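Local coordinates for SIR4-interacting protein SIF2 (Saccharomyces cerevisiae, PDB 1R5M) that acts in the nucleus as a transcription corepressor of the Set3 complex, interacts with SIR4 and antagonizes telomeric silencing, at residues 69-74 against 93-98; 121-126 against 133-138. One frame throughout, in Å; residues are numbered along the deposited sequence.

Contact 1 of 2, residues 69-74 against 93-98; sequences VARLAR and ELRHPF. With SO4 (sulfate ion), chain B.
R71 and E93 run alongside each other off the same face of the sheet, their guanidinium and carboxylate planes 57° apart, and R71 NH2 forms a salt bridge to E93 OE1 at 3.2 Å. E93 OE2 serves R95 NH2 at 2.8 Å, met from above the carboxylate plane, while a water links R71 NE to E93 OE1. The two like-charged arginines also share a sulfate, probably from the crystallisation liquor: NH2 of each donates to its O4. E65 makes a second salt bridge with R71, so an alanine in place of R71 would probably leave E65 without this bond, E93 with R95 alone of the two arginines, and the sulfate without two of its donors. CG1 of V69 stands between the backbone N and the carbonyl carbon (chi1 65°), and CG2, anti to the N, comes over the centre of one face of the R95 guanidinium. On the other face of the sheet A70 CB touches L94 CB at 4.1 Å, and L72 CG meets L94 CD1 at 3.8 Å. A70 and L94 exchange two backbone bonds. Strand 86-95 is the outermost of its four-stranded propeller blade, and L94 packs against T125 and W135 of the next.

Contact 2 of 2, residues 121-126 against 133-138; sequences NSIVTG and RLWNKT
The indole of W135 is met at its edge by T125: NE1 donates to T125 OG1 at 2.8 Å with an N-H...O angle of 161°, the hydroxyl oxygen lying in the ring plane. I123 O also lies near that plane, 3.4 Å from W135 CD1. L141 of strand 141-145 packs against the tryptophan. T125 OG1 stands between its backbone N and carbonyl carbon (chi1 56°), which turns it to the indole. I123 CG2 touches W135 CB at 4.0 Å, and on the opposite face of the sheet V124 CG2 packs on L134 CD1 at 3.8 Å. The strands run antiparallel: I123 and W135 exchange two backbone bonds, as do T125 and R133. K137 N bonds to N121 O at 2.8 Å, and the N136 amide closes an Asx turn, its OD1 accepting from both T138 N and T138 OG1. T125 OG1 also bonds to H96 NE2, and H96 ND1 reaches E131, a chain resembling the Trp-Ser/Thr-His-Asp tetrad of WD repeats, with glutamate at the acidic end. The chemistry thus implies a buried hydroxyl gripped by two ring nitrogens, which satisfies the indole N-H and is likely to hold the indole in its orientation.

How the contacts relate
Contact 1 comes first along the chain and closes before contact 2 opens; their centres lie about 10 Å apart, on the same side of the chain's centre. Each joins neighbouring strands of a four-stranded antiparallel blade: 69-77 with 86-95 in one, 122-127 with 132-136 in the next. H96, just after the outermost strand of the first blade, reaches into the second. P97 and H96 pack on R133, and L72 CD1 lies 3.4 Å from K137 O. Polar and apolar contacts therefore tie together the first two of these four-stranded blades of the propeller.

Contact 1 of 2, residues 69-74 against 93-98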
loop_
_atom_site.group_PDB
_atom_site.type_symbol
_atom_site.label_atom_id
_atom_site.label_comp_id
_atom_site.label_asym_id
_atom_site.label_seq_id
_atom_site.Cartn_x
_atom_site.Cartn_y
_atom_site.Cartn_z
ATOM N N VAL A 69 -4.289 -16.606 9.702
ATOM C CA VAL A 69 -4.460 -17.241 8.407
ATOM C C VAL A 69 -4.861 -16.236 7.333
ATOM O O VAL A 69 -5.538 -15.245 7.612
ATOM C CB VAL A 69 -5.548 -18.357 8.482
ATOM C CG1 VAL A 69 -6.914 -17.741 8.791
ATOM C CG2 VAL A 69 -5.601 -19.137 7.178
ATOM N N ALA A 70 -4.408 -16.493 6.111
ATOM C CA ALA A 70 -4.745 -15.669 4.960
ATOM C C ALA A 70 -5.299 -16.659 3.947
ATOM O O ALA A 70 -5.105 -17.863 4.083
ATOM C CB ALA A 70 -3.502 -14.975 4.403
ATOM N N ARG A 71 -5.999 -16.162 2.940
ATOM C CA ARG A 71 -6.550 -17.048 1.931
ATOM C C ARG A 71 -6.375 -16.483 0.534
ATOM O O ARG A 71 -6.308 -15.267 0.342
ATOM C CB ARG A 71 -8.042 -17.303 2.195
ATOM C CG ARG A 71 -8.318 -18.323 3.297
ATOM C CD ARG A 71 -9.812 -18.588 3.456
ATOM N NE ARG A 71 -10.077 -19.829 4.184
ATOM C CZ ARG A 71 -9.983 -19.971 5.505
ATOM N NH1 ARG A 71 -9.634 -18.947 6.270
ATOM N NH2 ARG A 71 -10.226 -21.149 6.062
ATOM N N LEU A 72 -6.263 -17.382 -0.434
ATOM C CA LEU A 72 -6.160 -16.996 -1.827
ATOM C C LEU A 72 -7.519 -17.395 -2.384
ATOM O O LEU A 72 -7.995 -18.501 -2.131
ATOM C CB LEU A 72 -5.037 -17.764 -2.532
ATOM C CG LEU A 72 -3.621 -17.485 -2.017
ATOM C CD1 LEU A 72 -2.613 -18.248 -2.866
ATOM C CD2 LEU A 72 -3.333 -15.986 -2.075
ATOM N N ALA A 73 -8.156 -16.487 -3.111
ATOM C CA ALA A 73 -9.467 -16.774 -3.667
ATOM C C ALA A 73 -9.591 -16.291 -5.095
ATOM O O ALA A 73 -8.883 -15.383 -5.531
ATOM C CB ALA A 73 -10.547 -16.128 -2.812
ATOM N N ARG A 74 -10.502 -16.917 -5.824
ATOM C CA ARG A 74 -10.752 -16.546 -7.198
ATOM C C ARG A 74 -12.193 -16.069 -7.291
ATOM O O ARG A 74 -13.097 -16.666 -6.702
ATOM C CB ARG A 74 -10.518 -17.748 -8.112
ATOM C CG ARG A 74 -10.691 -17.471 -9.591
ATOM C CD ARG A 74 -9.843 -18.447 -10.387
ATOM N NE ARG A 74 -9.941 -19.797 -9.845
ATOM C CZ ARG A 74 -8.971 -20.702 -9.917
ATOM N NH1 ARG A 74 -7.822 -20.401 -10.508
ATOM N NH2 ARG A 74 -9.146 -21.907 -9.391
ATOM N N GLU A 93 -5.457 -22.019 1.658
ATOM C CA GLU A 93 -5.361 -21.417 2.975
ATOM C C GLU A 93 -3.866 -21.249 3.245
ATOM O O GLU A 93 -3.084 -22.184 3.048
ATOM C CB GLU A 93 -5.985 -22.330 4.036
ATOM C CG GLU A 93 -7.459 -22.626 3.806
ATOM C CD GLU A 93 -8.054 -23.539 4.866
ATOM O OE1 GLU A 93 -9.239 -23.910 4.731
ATOM O OE2 GLU A 93 -7.344 -23.884 5.834
ATOM N N LEU A 94 -3.476 -20.053 3.669
ATOM C CA LEU A 94 -2.081 -19.746 3.972
ATOM C C LEU A 94 -2.037 -19.521 5.480
ATOM O O LEU A 94 -2.149 -18.392 5.959
ATOM C CB LEU A 94 -1.652 -18.482 3.224
ATOM C CG LEU A 94 -2.061 -18.390 1.747
ATOM C CD1 LEU A 94 -1.518 -17.094 1.168
ATOM C CD2 LEU A 94 -1.535 -19.592 0.958
ATOM N N ARG A 95 -1.868 -20.608 6.224
ATOM C CA ARG A 95 -1.876 -20.536 7.677
ATOM C C ARG A 95 -0.513 -20.414 8.347
ATOM O O ARG A 95 0.475 -20.990 7.890
ATOM C CB ARG A 95 -2.618 -21.761 8.225
ATOM C CG ARG A 95 -3.144 -21.613 9.645
ATOM C CD ARG A 95 -4.013 -22.812 10.023
ATOM N NE ARG A 95 -5.154 -22.988 9.121
ATOM C CZ ARG A 95 -6.315 -22.347 9.234
ATOM N NH1 ARG A 95 -6.509 -21.477 10.215
ATOM N NH2 ARG A 95 -7.289 -22.580 8.364
ATOM N N HIS A 96 -0.474 -19.636 9.427
ATOM C CA HIS A 96 0.738 -19.447 10.221
ATOM C C HIS A 96 0.473 -20.103 11.574
ATOM O O HIS A 96 -0.582 -19.901 12.169
ATOM C CB HIS A 96 1.019 -17.960 10.466
ATOM C CG HIS A 96 1.518 -17.219 9.267
ATOM N ND1 HIS A 96 2.795 -16.708 9.189
ATOM C CD2 HIS A 96 0.896 -16.851 8.121
ATOM C CE1 HIS A 96 2.938 -16.052 8.050
ATOM N NE2 HIS A 96 1.799 -16.123 7.385
ATOM N N PRO A 97 1.414 -20.909 12.072
ATOM C CA PRO A 97 1.177 -21.537 13.373
ATOM C C PRO A 97 1.285 -20.478 14.469
ATOM O O PRO A 97 1.892 -19.430 14.260
ATOM C CB PRO A 97 2.296 -22.571 13.460
ATOM C CG PRO A 97 3.417 -21.895 12.720
ATOM C CD PRO A 97 2.709 -21.323 11.507
ATOM N N PHE A 98 0.675 -20.725 15.623
ATOM C CA PHE A 98 0.801 -19.775 16.714
ATOM C C PHE A 98 2.156 -20.072 17.340
ATOM O O PHE A 98 2.595 -21.222 17.345
ATOM C CB PHE A 98 -0.320 -19.953 17.738
ATOM C CG PHE A 98 -1.648 -19.430 17.267
ATOM C CD1 PHE A 98 -2.482 -20.214 16.480
ATOM C CD2 PHE A 98 -2.051 -18.140 17.592
ATOM C CE1 PHE A 98 -3.702 -19.720 16.021
ATOM C CE2 PHE A 98 -3.269 -17.638 17.137
ATOM C CZ PHE A 98 -4.094 -18.431 16.350
HETATM S S SO4 B . -10.206 -20.567 9.890
HETATM O O1 SO4 B . -9.107 -20.301 10.837
HETATM O O2 SO4 B . -11.424 -20.926 10.641
HETATM O O3 SO4 B . -10.459 -19.362 9.078
HETATM O O4 SO4 B . -9.838 -21.682 8.997
HETATM O O HOH W 1 -10.844 -22.392 3.207
#

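Contact 2 of 2, residues 121-126 against 133-138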
loop_
_atom_site.group_PDB
_atom_site.type_symbol
_atom_site.label_atom_id
_atom_site.label_comp_id
_atom_site.label_asym_id
_atom_site.label_seq_id
_atom_site.Cartn_x
_atom_site.Cartn_y
_atom_site.Cartn_z
ATOM N N ASN A 121 3.521 -14.661 -9.231
ATOM C CA ASN A 121 3.606 -16.093 -8.959
ATOM C C ASN A 121 3.861 -16.452 -7.503
ATOM O O ASN A 121 3.632 -17.592 -7.097
ATOM C CB ASN A 121 4.685 -16.738 -9.834
ATOM C CG ASN A 121 4.288 -16.789 -11.292
ATOM O OD1 ASN A 121 3.246 -17.345 -11.637
ATOM N ND2 ASN A 121 5.112 -16.208 -12.158
ATOM N N SER A 122 4.315 -15.481 -6.716
ATOM C CA SER A 122 4.598 -15.723 -5.306
ATOM C C SER A 122 3.990 -14.637 -4.437
ATOM O O SER A 122 3.710 -13.534 -4.909
ATOM C CB SER A 122 6.107 -15.751 -5.070
ATOM O OG SER A 122 6.729 -16.712 -5.910
ATOM N N ILE A 123 3.792 -14.948 -3.164
ATOM C CA ILE A 123 3.234 -13.973 -2.236
ATOM C C ILE A 123 3.800 -14.184 -0.838
ATOM O O ILE A 123 4.041 -15.316 -0.419
ATOM C CB ILE A 123 1.675 -14.055 -2.205
ATOM C CG1 ILE A 123 1.115 -12.984 -1.261
ATOM C CG2 ILE A 123 1.216 -15.446 -1.779
ATOM C CD1 ILE A 123 -0.400 -12.829 -1.331
ATOM N N VAL A 124 4.050 -13.083 -0.137
ATOM C CA VAL A 124 4.558 -13.132 1.228
ATOM C C VAL A 124 3.435 -12.702 2.162
ATOM O O VAL A 124 2.704 -11.754 1.868
ATOM C CB VAL A 124 5.746 -12.153 1.443
ATOM C CG1 VAL A 124 6.064 -12.028 2.935
ATOM C CG2 VAL A 124 6.974 -12.643 0.693
ATOM N N THR A 125 3.287 -13.414 3.273
ATOM C CA THR A 125 2.289 -13.060 4.275
ATOM C C THR A 125 3.040 -12.853 5.587
ATOM O O THR A 125 3.995 -13.578 5.888
ATOM C CB THR A 125 1.209 -14.164 4.456
ATOM O OG1 THR A 125 1.828 -15.413 4.787
ATOM C CG2 THR A 125 0.390 -14.317 3.180
ATOM N N GLY A 126 2.630 -11.837 6.341
ATOM C CA GLY A 126 3.257 -11.542 7.619
ATOM C C GLY A 126 2.204 -11.488 8.709
ATOM O O GLY A 126 1.074 -11.064 8.457
ATOM N N ARG A 133 5.906 -15.783 5.733
ATOM C CA ARG A 133 5.856 -17.040 4.994
ATOM C C ARG A 133 5.726 -16.698 3.520
ATOM O O ARG A 133 5.063 -15.718 3.151
ATOM C CB ARG A 133 4.697 -17.928 5.462
ATOM C CG ARG A 133 5.010 -18.589 6.794
ATOM C CD ARG A 133 3.924 -19.507 7.341
ATOM N NE ARG A 133 4.423 -20.033 8.609
ATOM C CZ ARG A 133 4.793 -21.292 8.819
ATOM N NH1 ARG A 133 4.698 -22.203 7.859
ATOM N NH2 ARG A 133 5.350 -21.618 9.976
ATOM N N LEU A 134 6.397 -17.492 2.689
ATOM C CA LEU A 134 6.411 -17.306 1.244
ATOM C C LEU A 134 5.622 -18.434 0.604
ATOM O O LEU A 134 5.851 -19.607 0.910
ATOM C CB LEU A 134 7.857 -17.334 0.740
ATOM C CG LEU A 134 8.066 -17.247 -0.769
ATOM C CD1 LEU A 134 7.645 -15.868 -1.270
ATOM C CD2 LEU A 134 9.523 -17.507 -1.091
ATOM N N TRP A 135 4.708 -18.079 -0.293
ATOM C CA TRP A 135 3.852 -19.063 -0.950
ATOM C C TRP A 135 3.782 -18.882 -2.461
ATOM O O TRP A 135 4.023 -17.793 -2.978
ATOM C CB TRP A 135 2.417 -18.959 -0.417
ATOM C CG TRP A 135 2.286 -18.687 1.056
ATOM C CD1 TRP A 135 2.455 -17.486 1.694
ATOM C CD2 TRP A 135 1.926 -19.631 2.068
ATOM N NE1 TRP A 135 2.220 -17.629 3.041
ATOM C CE2 TRP A 135 1.893 -18.935 3.299
ATOM C CE3 TRP A 135 1.626 -21.000 2.056
ATOM C CZ2 TRP A 135 1.573 -19.563 4.506
ATOM C CZ3 TRP A 135 1.308 -21.625 3.257
ATOM C CH2 TRP A 135 1.284 -20.904 4.466
ATOM N N ASN A 136 3.434 -19.957 -3.164
ATOM C CA ASN A 136 3.257 -19.883 -4.607
ATOM C C ASN A 136 1.798 -19.463 -4.811
ATOM O O ASN A 136 0.975 -19.628 -3.911
ATOM C CB ASN A 136 3.514 -21.244 -5.262
ATOM C CG ASN A 136 3.168 -21.250 -6.742
ATOM O OD1 ASN A 136 2.107 -21.744 -7.150
ATOM N ND2 ASN A 136 4.051 -20.686 -7.555
ATOM N N LYS A 137 1.477 -18.923 -5.983
ATOM C CA LYS A 137 0.116 -18.466 -6.261
ATOM C C LYS A 137 -0.958 -19.546 -6.169
ATOM O O LYS A 137 -2.150 -19.229 -6.091
ATOM C CB LYS A 137 0.050 -17.795 -7.637
ATOM C CG LYS A 137 0.371 -18.715 -8.806
ATOM C CD LYS A 137 0.167 -17.997 -10.131
ATOM C CE LYS A 137 0.591 -18.871 -11.303
ATOM N NZ LYS A 137 -0.189 -20.138 -11.358
ATOM N N THR A 138 -0.551 -20.813 -6.183
ATOM C CA THR A 138 -1.506 -21.912 -6.072
ATOM C C THR A 138 -1.667 -22.334 -4.610
ATOM O O THR A 138 -2.493 -23.190 -4.291
ATOM C CB THR A 138 -1.072 -23.145 -6.908
ATOM O OG1 THR A 138 0.165 -23.664 -6.401
ATOM C CG2 THR A 138 -0.898 -22.761 -8.367
#